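Side-chain contacts in CRISPR-associated protein, Cse2 family (Thermobifida fusca, PDB 4H79), which probably binds nucleic acid as the small, all-helical CasB (Cse2) subunit of the type I-E CRISPR Cascade complex: residues A[22-25]-A[26-29]; A[150-153]-A[154-158]; A[173-176]-A[177-180]; A[87-90]-A[91-95]. All coordinates share one frame; numbering follows the deposited sequence.

Contact 1: A[22-25]-A[26-29]; sequences DQRV and REIQ
D22 and R26, one turn apart on helix 16-33, form a salt bridge in which NE of R26, rather than its terminal nitrogens, faces the carboxylate: R26 NE lies 3.1 Å from D22 OD1, met on the syn side, and has a weaker bond to OD2. The two flat groups stand nearly upright to each other, 84° between planes. R26, extended from CG to NE, leans back toward D22, and a water closes the ring beyond it, giving a hydrogen to D22 OD2 and accepting one from R26 NH2. D22 is itself buried, and OD1 has a second partner in H108.

On the more open side, Q23 is exposed and E27 partly so. With CG anti to the backbone N (chi1 -176°) and a bend at chi2, Q23 brings NE2 to E27 OE2 at 2.9 Å, in a nearly straight bond that lies in the amide plane but meets the carboxylate from above. E27 OE1 takes a weak, long bond from R24 NH1 at 3.3 Å, while OE2 also forms a salt bridge with R68.

R24 packs on the buried I28. The bent arginine has I28 CG1 under one guanidinium face, toward its rim and 3.6 Å from NH1, and its NH2 reaches L63 O. On the buried side, V25 and I28 press against L92 of helix 80-99, and I28 also touches helix 37-49. On the more open side, Q23 and R24 meet R68 of helix 67-71.

Contact 2: A[150-153]-A[154-158]; sequences RLRE and IVTLL
T156 and R152 illustrate how a threonine inside a helix can spend its hydroxyl on the preceding turn. Among the hydrogen bonds, R152 O is gripped twice by the same residue: T156 OG1 donates to it at 2.8 Å and T156 N at 2.9 Å. The two donors reach the carbonyl from opposite faces of its plane, OG1 tilted 34° from it. This follows from the threonine rotamer, in which OG1 sits beside its own backbone N (chi1 -64°) and so hangs back over the turn before. L151 O accepts the V155 amide at 2.9 Å, and V155 CG2 rests as a methyl against that same L151 O at 3.4 Å. The bonds from I154 N to R150 O and from L157 N to E153 O are weak, about half an ångström longer than the V155 bond.

The arrangement is an i, i+4 threonine-to-carbonyl bond within an amphipathic helix, 144-160, of the all-helical Cse2 fold. L151, I154, V155 and L158 are buried, while R152, E153 and T156 are exposed.

Charged side chains form the second group. R152 is extended from CG to NE, and its NH2 comes to 3.5 Å from T156 OG1, at an angle too poor for a hydrogen bond. E153 forms a salt bridge with R134 of helix 129-138.

Apolar contacts point the other way. I154 packs on L114 and V118, and L151 reaches L94 of helix 80-99.

Contact 3: A[173-176]-A[177-180]; sequences QLYQ and FRTP
Y175 and R178 stack flat on each other, a compact example of a cation-pi pair three residues apart where a helix ends. Ring and guanidinium planes differ by only 12°, and R178 CZ lies 3.8 Å from the ring centroid, over the face. The overlap is displaced toward the hydroxyl end of the ring: the tyrosine CZ sits beneath the centre of the guanidinium, and R178 NH2 is 3.3 Å from Y175 CE2. The tyrosine has CG anti to its own N (chi1 -179°), which turns the ring outward from the helix, where the arginine, bent at chi2 and chi3, folds back to cover it. A salt bridge from R178 NH1 to D80 probably helps fix the rotation of the guanidinium.

F177 turns the other way. Its amide is shared between Q173 O at 3.0 Å and L174 O at 3.3 Å, the second carbonyl being met from well above its plane, as the helix gives way to a type I turn from Q176 to T179. Across that turn a water gives a hydrogen to Q176 O and contacts T179 OG1 at 2.7 Å. T179 is the N-cap of the next helix, its OG1 accepting from G182 N.

The junction thus links helix 167-176 to helix 180-195. Y175 and R178 lie against A84 and V83 of helix 80-99, whereas F177 packs on Y144 and L147 of helix 144-160.

Contact 4: A[87-90]-A[91-95]; sequences SAHI and ALTLY
The imidazole of H89 is the flat group that meets the following turn, and T93 OG1 approaches it obliquely, neither squarely over the ring nor in its plane. The hydroxyl oxygen is 3.5 Å from H89 CE1 and 3.6 Å from H89 ND1. Holding CG anti to the backbone N (chi1 179°) turns the ring outward, with its CE1-ND1 side near the threonine hydroxyl.

The hydroxyl's hydrogen bond goes to the backbone. T93 OG1 donates to H89 O at 2.7 Å and the T93 amide adds a bond to that same oxygen at 2.9 Å, the two donors arriving from opposite faces of the carbonyl plane. The hydroxyl hydrogen is thus spent within the helix, while the threonine side chain also touches A50 in a loop.

A quarter-turn round the axis the contact becomes apolar. I90 and L94 lie side by side and point the same way, I90 CG2 touching L94 CD1 at 3.8 Å, and L94 CG rests 3.2 Å from I90 O. A91 N and L92 N continue the regular i, i+4 bonding to S87 O and A88 O. S87 turns its hydroxyl back to V83 O.

Most of these residues are buried. A88 and L92 face helix 16-33, S87 and I90 face helix 167-176, and L94 reaches helix 144-160: the pattern of a central helix flanked on several sides by others in an all-helical bundle, here that of Cse2.

Each contact is local: three lie within one helix and contact 3 joins a helix end to the loop after it, so none encloses a long loop. Along the chain they follow in series as contact 1, contact 4, contact 2 and contact 3, without nesting or crossing. Contact 1, on the first long helix, packs V25 on Y95 of contact 4, and Q29 probably hydrogen-bonds Y95. Contact 4, nearest the middle of the chain, touches all the others: L94 meets R152 and V155 of contact 2, and I90 meets L174 of contact 3. Contacts 2 and 3 join through L151 and L174. Contacts 1 and 2 lie on opposite sides of the chain's centre, with helix 80-99 linking them.

Contact 1: A[22-25]-A[26-29]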
loop_
_atom_site.group_PDB
_atom_site.type_symbol
_atom_site.label_atom_id
_atom_site.label_comp_id
_atom_site.label_asym_id
_atom_site.label_seq_id
_atom_site.Cartn_x
_atom_site.Cartn_y
_atom_site.Cartn_z
ATOM N N ASP A 22 -1.716 8.215 4.626
ATOM C CA ASP A 22 -1.639 7.840 6.039
ATOM C C ASP A 22 -2.865 8.398 6.829
ATOM O O ASP A 22 -3.461 7.685 7.655
ATOM C CB ASP A 22 -0.349 8.432 6.651
ATOM C CG ASP A 22 -0.324 8.293 8.149
ATOM O OD1 ASP A 22 -0.482 7.183 8.723
ATOM O OD2 ASP A 22 -0.181 9.328 8.785
ATOM N N GLN A 23 -3.176 9.702 6.640
ATOM C CA GLN A 23 -4.267 10.360 7.351
ATOM C C GLN A 23 -5.625 9.736 6.898
ATOM O O GLN A 23 -6.485 9.424 7.721
ATOM C CB GLN A 23 -4.175 11.908 7.093
ATOM C CG GLN A 23 -5.179 12.766 7.846
ATOM C CD GLN A 23 -5.229 12.431 9.340
ATOM O OE1 GLN A 23 -4.188 12.336 10.028
ATOM N NE2 GLN A 23 -6.448 12.232 9.847
ATOM N N ARG A 24 -5.803 9.510 5.594
ATOM C CA ARG A 24 -7.061 8.976 5.111
ATOM C C ARG A 24 -7.279 7.502 5.604
ATOM O O ARG A 24 -8.376 7.135 6.014
ATOM C CB ARG A 24 -7.092 9.026 3.576
ATOM C CG ARG A 24 -8.459 8.569 3.021
ATOM C CD ARG A 24 -9.529 9.669 3.259
ATOM N NE ARG A 24 -10.843 9.155 2.845
ATOM C CZ ARG A 24 -11.803 8.766 3.672
ATOM N NH1 ARG A 24 -11.647 8.904 4.974
ATOM N NH2 ARG A 24 -12.937 8.264 3.186
ATOM N N VAL A 25 -6.252 6.645 5.517
ATOM C CA VAL A 25 -6.375 5.235 5.958
ATOM C C VAL A 25 -6.601 5.238 7.485
ATOM O O VAL A 25 -7.407 4.430 7.982
ATOM C CB VAL A 25 -5.082 4.453 5.635
ATOM C CG1 VAL A 25 -5.039 3.133 6.358
ATOM C CG2 VAL A 25 -4.901 4.285 4.126
ATOM N N ARG A 26 -5.932 6.129 8.238
ATOM C CA ARG A 26 -6.158 6.152 9.711
ATOM C C ARG A 26 -7.640 6.433 10.012
ATOM O O ARG A 26 -8.203 5.848 10.955
ATOM C CB ARG A 26 -5.334 7.235 10.442
ATOM C CG ARG A 26 -3.854 6.911 10.573
ATOM C CD ARG A 26 -3.192 8.151 11.234
ATOM N NE ARG A 26 -1.767 8.041 11.367
ATOM C CZ ARG A 26 -1.175 7.780 12.531
ATOM N NH1 ARG A 26 -1.944 7.590 13.595
ATOM N NH2 ARG A 26 0.162 7.706 12.648
ATOM N N GLU A 27 -8.237 7.376 9.259
ATOM C CA GLU A 27 -9.643 7.732 9.425
ATOM C C GLU A 27 -10.524 6.545 9.159
ATOM O O GLU A 27 -11.404 6.235 9.976
ATOM C CB GLU A 27 -10.065 8.929 8.513
ATOM C CG GLU A 27 -9.511 10.238 9.071
ATOM C CD GLU A 27 -9.417 11.306 7.983
ATOM O OE1 GLU A 27 -9.860 11.019 6.836
ATOM O OE2 GLU A 27 -8.913 12.421 8.266
ATOM N N ILE A 28 -10.326 5.885 8.013
ATOM C CA ILE A 28 -11.173 4.747 7.668
ATOM C C ILE A 28 -10.942 3.607 8.669
ATOM O O ILE A 28 -11.880 2.926 9.097
ATOM C CB ILE A 28 -10.851 4.265 6.260
ATOM C CG1 ILE A 28 -11.224 5.369 5.225
ATOM C CG2 ILE A 28 -11.663 3.023 5.952
ATOM C CD1 ILE A 28 -10.751 5.039 3.783
ATOM N N GLN A 29 -9.677 3.409 9.036
ATOM C CA GLN A 29 -9.317 2.330 9.945
ATOM C C GLN A 29 -9.999 2.516 11.333
ATOM O O GLN A 29 -10.537 1.539 11.924
ATOM C CB GLN A 29 -7.771 2.300 10.151
ATOM C CG GLN A 29 -7.302 1.212 11.127
ATOM C CD GLN A 29 -5.795 0.966 10.933
ATOM O OE1 GLN A 29 -5.430 -0.064 10.418
ATOM N NE2 GLN A 29 -4.925 1.923 11.345
HETATM O O HOH W 1 1.436 9.076 10.900
#

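Contact 2: A[150-153]-A[154-158]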
loop_
_atom_site.group_PDB
_atom_site.type_symbol
_atom_site.label_atom_id
_atom_site.label_comp_id
_atom_site.label_asym_id
_atom_site.label_seq_id
_atom_site.Cartn_x
_atom_site.Cartn_y
_atom_site.Cartn_z
ATOM N N ARG A 150 0.393 -7.770 -8.384
ATOM C CA ARG A 150 1.470 -8.494 -7.660
ATOM C C ARG A 150 1.436 -8.111 -6.197
ATOM O O ARG A 150 1.600 -8.973 -5.332
ATOM C CB ARG A 150 2.851 -8.317 -8.286
ATOM C CG ARG A 150 2.922 -9.055 -9.636
ATOM C CD ARG A 150 4.138 -8.567 -10.407
ATOM N NE ARG A 150 4.140 -9.133 -11.757
ATOM C CZ ARG A 150 5.191 -9.122 -12.560
ATOM N NH1 ARG A 150 6.343 -8.578 -12.142
ATOM N NH2 ARG A 150 5.092 -9.645 -13.778
ATOM N N LEU A 151 1.238 -6.835 -5.900
ATOM C CA LEU A 151 1.152 -6.433 -4.485
ATOM C C LEU A 151 -0.068 -7.077 -3.785
ATOM O O LEU A 151 -0.050 -7.398 -2.607
ATOM C CB LEU A 151 1.049 -4.902 -4.367
ATOM C CG LEU A 151 2.436 -4.211 -4.533
ATOM C CD1 LEU A 151 2.299 -2.691 -4.755
ATOM C CD2 LEU A 151 3.437 -4.584 -3.400
ATOM N N ARG A 152 -1.172 -7.164 -4.491
ATOM C CA ARG A 152 -2.392 -7.760 -3.904
ATOM C C ARG A 152 -2.109 -9.206 -3.389
ATOM O O ARG A 152 -2.570 -9.621 -2.307
ATOM C CB ARG A 152 -3.530 -7.723 -4.955
ATOM C CG ARG A 152 -4.793 -8.353 -4.476
ATOM C CD ARG A 152 -5.900 -8.483 -5.568
ATOM N NE ARG A 152 -7.172 -8.738 -4.851
ATOM C CZ ARG A 152 -7.461 -9.790 -4.064
ATOM N NH1 ARG A 152 -8.664 -9.872 -3.442
ATOM N NH2 ARG A 152 -6.577 -10.772 -3.892
ATOM N N GLU A 153 -1.363 -9.975 -4.166
ATOM C CA GLU A 153 -1.035 -11.368 -3.760
ATOM C C GLU A 153 -0.241 -11.359 -2.451
ATOM O O GLU A 153 -0.450 -12.191 -1.582
ATOM C CB GLU A 153 -0.222 -12.121 -4.844
ATOM C CG GLU A 153 -0.975 -12.259 -6.179
ATOM C CD GLU A 153 -0.097 -12.826 -7.324
ATOM O OE1 GLU A 153 1.140 -13.062 -7.120
ATOM O OE2 GLU A 153 -0.625 -13.052 -8.451
ATOM N N ILE A 154 0.688 -10.409 -2.325
ATOM C CA ILE A 154 1.535 -10.299 -1.124
ATOM C C ILE A 154 0.683 -9.855 0.067
ATOM O O ILE A 154 0.777 -10.415 1.153
ATOM C CB ILE A 154 2.671 -9.268 -1.326
ATOM C CG1 ILE A 154 3.693 -9.739 -2.449
ATOM C CG2 ILE A 154 3.354 -9.019 -0.004
ATOM C CD1 ILE A 154 4.431 -11.015 -2.069
ATOM N N VAL A 155 -0.161 -8.852 -0.118
ATOM C CA VAL A 155 -0.967 -8.320 1.000
ATOM C C VAL A 155 -1.962 -9.394 1.484
ATOM O O VAL A 155 -2.256 -9.491 2.657
ATOM C CB VAL A 155 -1.780 -7.054 0.487
ATOM C CG1 VAL A 155 -2.905 -6.655 1.398
ATOM C CG2 VAL A 155 -0.827 -5.872 0.273
ATOM N N THR A 156 -2.472 -10.212 0.565
ATOM C CA THR A 156 -3.347 -11.317 0.963
ATOM C C THR A 156 -2.609 -12.225 1.991
ATOM O O THR A 156 -3.209 -12.715 2.983
ATOM C CB THR A 156 -3.800 -12.096 -0.275
ATOM O OG1 THR A 156 -4.590 -11.219 -1.097
ATOM C CG2 THR A 156 -4.705 -13.188 0.101
ATOM N N LEU A 157 -1.328 -12.495 1.699
ATOM C CA LEU A 157 -0.522 -13.365 2.583
ATOM C C LEU A 157 -0.248 -12.642 3.902
ATOM O O LEU A 157 -0.345 -13.228 4.963
ATOM C CB LEU A 157 0.801 -13.806 1.911
ATOM C CG LEU A 157 0.670 -14.661 0.637
ATOM C CD1 LEU A 157 2.073 -14.831 0.029
ATOM C CD2 LEU A 157 0.053 -16.056 0.879
ATOM N N LEU A 158 0.083 -11.337 3.816
ATOM C CA LEU A 158 0.287 -10.570 5.057
ATOM C C LEU A 158 -0.980 -10.570 5.937
ATOM O O LEU A 158 -0.868 -10.659 7.176
ATOM C CB LEU A 158 0.675 -9.115 4.760
ATOM C CG LEU A 158 1.990 -8.919 4.008
ATOM C CD1 LEU A 158 2.195 -7.392 3.761
ATOM C CD2 LEU A 158 3.214 -9.516 4.850
#

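Contact 3: A[173-176]-A[177-180]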
loop_
_atom_site.group_PDB
_atom_site.type_symbol
_atom_site.label_atom_id
_atom_site.label_comp_id
_atom_site.label_asym_id
_atom_site.label_seq_id
_atom_site.Cartn_x
_atom_site.Cartn_y
_atom_site.Cartn_z
ATOM N N GLN A 173 6.036 5.020 -2.178
ATOM C CA GLN A 173 6.903 4.133 -2.967
ATOM C C GLN A 173 6.202 3.807 -4.296
ATOM O O GLN A 173 6.869 3.803 -5.361
ATOM C CB GLN A 173 7.217 2.830 -2.169
ATOM C CG GLN A 173 8.115 3.093 -0.981
ATOM C CD GLN A 173 8.407 1.876 -0.207
ATOM O OE1 GLN A 173 7.574 0.943 -0.121
ATOM N NE2 GLN A 173 9.600 1.838 0.383
ATOM N N LEU A 174 4.869 3.573 -4.238
ATOM C CA LEU A 174 4.065 3.421 -5.439
ATOM C C LEU A 174 4.283 4.638 -6.400
ATOM O O LEU A 174 4.555 4.447 -7.592
ATOM C CB LEU A 174 2.584 3.246 -5.111
ATOM C CG LEU A 174 2.199 1.825 -4.638
ATOM C CD1 LEU A 174 0.838 1.735 -3.965
ATOM C CD2 LEU A 174 2.172 0.846 -5.807
ATOM N N TYR A 175 4.166 5.872 -5.877
ATOM C CA TYR A 175 4.425 7.089 -6.649
ATOM C C TYR A 175 5.884 7.114 -7.143
ATOM O O TYR A 175 6.139 7.346 -8.324
ATOM C CB TYR A 175 4.045 8.353 -5.806
ATOM C CG TYR A 175 4.228 9.653 -6.443
ATOM C CD1 TYR A 175 3.625 9.927 -7.668
ATOM C CD2 TYR A 175 4.982 10.702 -5.819
ATOM C CE1 TYR A 175 3.770 11.169 -8.275
ATOM C CE2 TYR A 175 5.125 11.916 -6.440
ATOM C CZ TYR A 175 4.487 12.136 -7.640
ATOM O OH TYR A 175 4.618 13.291 -8.230
ATOM N N GLN A 176 6.834 6.793 -6.262
ATOM C CA GLN A 176 8.263 6.814 -6.608
ATOM C C GLN A 176 8.602 5.879 -7.774
ATOM O O GLN A 176 9.563 6.116 -8.482
ATOM C CB GLN A 176 9.127 6.481 -5.376
ATOM C CG GLN A 176 10.612 6.624 -5.576
ATOM C CD GLN A 176 11.376 6.427 -4.296
ATOM O OE1 GLN A 176 10.804 5.967 -3.291
ATOM N NE2 GLN A 176 12.672 6.746 -4.322
ATOM N N PHE A 177 7.788 4.846 -7.966
ATOM C CA PHE A 177 7.971 3.855 -9.022
ATOM C C PHE A 177 7.891 4.419 -10.446
ATOM O O PHE A 177 8.250 3.711 -11.385
ATOM C CB PHE A 177 6.915 2.751 -8.863
ATOM C CG PHE A 177 7.486 1.382 -8.873
ATOM C CD1 PHE A 177 7.408 0.612 -10.020
ATOM C CD2 PHE A 177 8.132 0.873 -7.758
ATOM C CE1 PHE A 177 7.963 -0.637 -10.051
ATOM C CE2 PHE A 177 8.728 -0.382 -7.782
ATOM C CZ PHE A 177 8.632 -1.136 -8.935
ATOM N N ARG A 178 7.458 5.667 -10.632
ATOM C CA ARG A 178 7.139 6.146 -12.014
ATOM C C ARG A 178 8.336 6.258 -12.887
ATOM O O ARG A 178 8.154 6.320 -14.111
ATOM C CB ARG A 178 6.595 7.562 -12.106
ATOM C CG ARG A 178 5.969 8.163 -10.930
ATOM C CD ARG A 178 6.230 9.659 -10.975
ATOM N NE ARG A 178 6.781 9.996 -9.669
ATOM C CZ ARG A 178 7.329 11.153 -9.398
ATOM N NH1 ARG A 178 7.384 11.992 -10.333
ATOM N NH2 ARG A 178 7.838 11.422 -8.213
ATOM N N THR A 179 9.534 6.390 -12.284
ATOM C CA THR A 179 10.812 6.557 -13.066
ATOM C C THR A 179 11.680 5.309 -12.866
ATOM O O THR A 179 11.573 4.633 -11.827
ATOM C CB THR A 179 11.612 7.845 -12.674
ATOM O OG1 THR A 179 12.199 7.689 -11.364
ATOM C CG2 THR A 179 10.728 9.200 -12.784
ATOM N N PRO A 180 12.541 4.973 -13.839
ATOM C CA PRO A 180 13.407 3.790 -13.608
ATOM C C PRO A 180 14.278 3.961 -12.362
ATOM O O PRO A 180 14.466 3.017 -11.574
ATOM C CB PRO A 180 14.288 3.739 -14.871
ATOM C CG PRO A 180 13.504 4.499 -15.892
ATOM C CD PRO A 180 12.771 5.588 -15.167
HETATM O O HOH W 2 10.576 8.350 -9.299
#

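Contact 4: A[87-90]-A[91-95]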
loop_
_atom_site.group_PDB
_atom_site.type_symbol
_atom_site.label_atom_id
_atom_site.label_comp_id
_atom_site.label_asym_id
_atom_site.label_seq_id
_atom_site.Cartn_x
_atom_site.Cartn_y
_atom_site.Cartn_z
ATOM N N SER A 87 -1.527 5.965 -7.438
ATOM C CA SER A 87 -0.797 5.409 -6.297
ATOM C C SER A 87 -1.628 5.410 -5.033
ATOM O O SER A 87 -1.613 4.407 -4.309
ATOM C CB SER A 87 0.517 6.155 -6.072
ATOM O OG SER A 87 1.327 6.073 -7.245
ATOM N N ALA A 88 -2.318 6.520 -4.752
ATOM C CA ALA A 88 -3.249 6.600 -3.601
ATOM C C ALA A 88 -4.382 5.600 -3.752
ATOM O O ALA A 88 -4.774 4.898 -2.778
ATOM C CB ALA A 88 -3.855 7.994 -3.463
ATOM N N HIS A 89 -4.900 5.505 -4.967
ATOM C CA HIS A 89 -6.006 4.547 -5.241
ATOM C C HIS A 89 -5.573 3.093 -4.994
ATOM O O HIS A 89 -6.310 2.273 -4.323
ATOM C CB HIS A 89 -6.441 4.730 -6.711
ATOM C CG HIS A 89 -7.552 3.801 -7.122
ATOM N ND1 HIS A 89 -8.515 3.410 -6.256
ATOM C CD2 HIS A 89 -7.833 3.177 -8.330
ATOM C CE1 HIS A 89 -9.373 2.592 -6.870
ATOM N NE2 HIS A 89 -8.966 2.451 -8.147
ATOM N N ILE A 90 -4.378 2.725 -5.510
ATOM C CA ILE A 90 -3.862 1.351 -5.272
ATOM C C ILE A 90 -3.646 1.093 -3.759
ATOM O O ILE A 90 -4.028 0.019 -3.229
ATOM C CB ILE A 90 -2.533 1.090 -6.059
ATOM C CG1 ILE A 90 -2.802 1.188 -7.569
ATOM C CG2 ILE A 90 -1.915 -0.258 -5.665
ATOM C CD1 ILE A 90 -1.535 1.328 -8.435
ATOM N N ALA A 91 -3.006 2.069 -3.082
ATOM C CA ALA A 91 -2.728 1.874 -1.654
ATOM C C ALA A 91 -4.015 1.664 -0.863
ATOM O O ALA A 91 -4.064 0.773 0.028
ATOM C CB ALA A 91 -1.927 3.045 -1.084
ATOM N N LEU A 92 -5.019 2.526 -1.087
ATOM C CA LEU A 92 -6.315 2.407 -0.363
ATOM C C LEU A 92 -7.001 1.101 -0.659
ATOM O O LEU A 92 -7.587 0.486 0.265
ATOM C CB LEU A 92 -7.273 3.547 -0.753
ATOM C CG LEU A 92 -7.292 4.737 0.225
ATOM C CD1 LEU A 92 -7.867 4.371 1.596
ATOM C CD2 LEU A 92 -5.944 5.256 0.428
ATOM N N THR A 93 -6.939 0.671 -1.932
ATOM C CA THR A 93 -7.611 -0.648 -2.324
ATOM C C THR A 93 -6.894 -1.774 -1.635
ATOM O O THR A 93 -7.526 -2.713 -1.086
ATOM C CB THR A 93 -7.502 -0.824 -3.862
ATOM O OG1 THR A 93 -8.207 0.290 -4.470
ATOM C CG2 THR A 93 -8.156 -2.146 -4.310
ATOM N N LEU A 94 -5.535 -1.753 -1.655
ATOM C CA LEU A 94 -4.773 -2.806 -0.938
ATOM C C LEU A 94 -5.121 -2.799 0.560
ATOM O O LEU A 94 -5.318 -3.861 1.183
ATOM C CB LEU A 94 -3.229 -2.634 -1.117
ATOM C CG LEU A 94 -2.734 -2.874 -2.554
ATOM C CD1 LEU A 94 -1.287 -2.472 -2.670
ATOM C CD2 LEU A 94 -2.907 -4.389 -2.921
ATOM N N TYR A 95 -5.142 -1.623 1.169
ATOM C CA TYR A 95 -5.495 -1.584 2.594
ATOM C C TYR A 95 -6.891 -2.216 2.866
ATOM O O TYR A 95 -7.093 -2.931 3.890
ATOM C CB TYR A 95 -5.467 -0.084 3.119
ATOM C CG TYR A 95 -6.076 -0.053 4.519
ATOM C CD1 TYR A 95 -5.345 -0.571 5.625
ATOM C CD2 TYR A 95 -7.397 0.452 4.736
ATOM C CE1 TYR A 95 -5.930 -0.645 6.900
ATOM C CE2 TYR A 95 -7.961 0.445 6.010
ATOM C CZ TYR A 95 -7.219 -0.117 7.073
ATOM O OH TYR A 95 -7.756 -0.146 8.349
#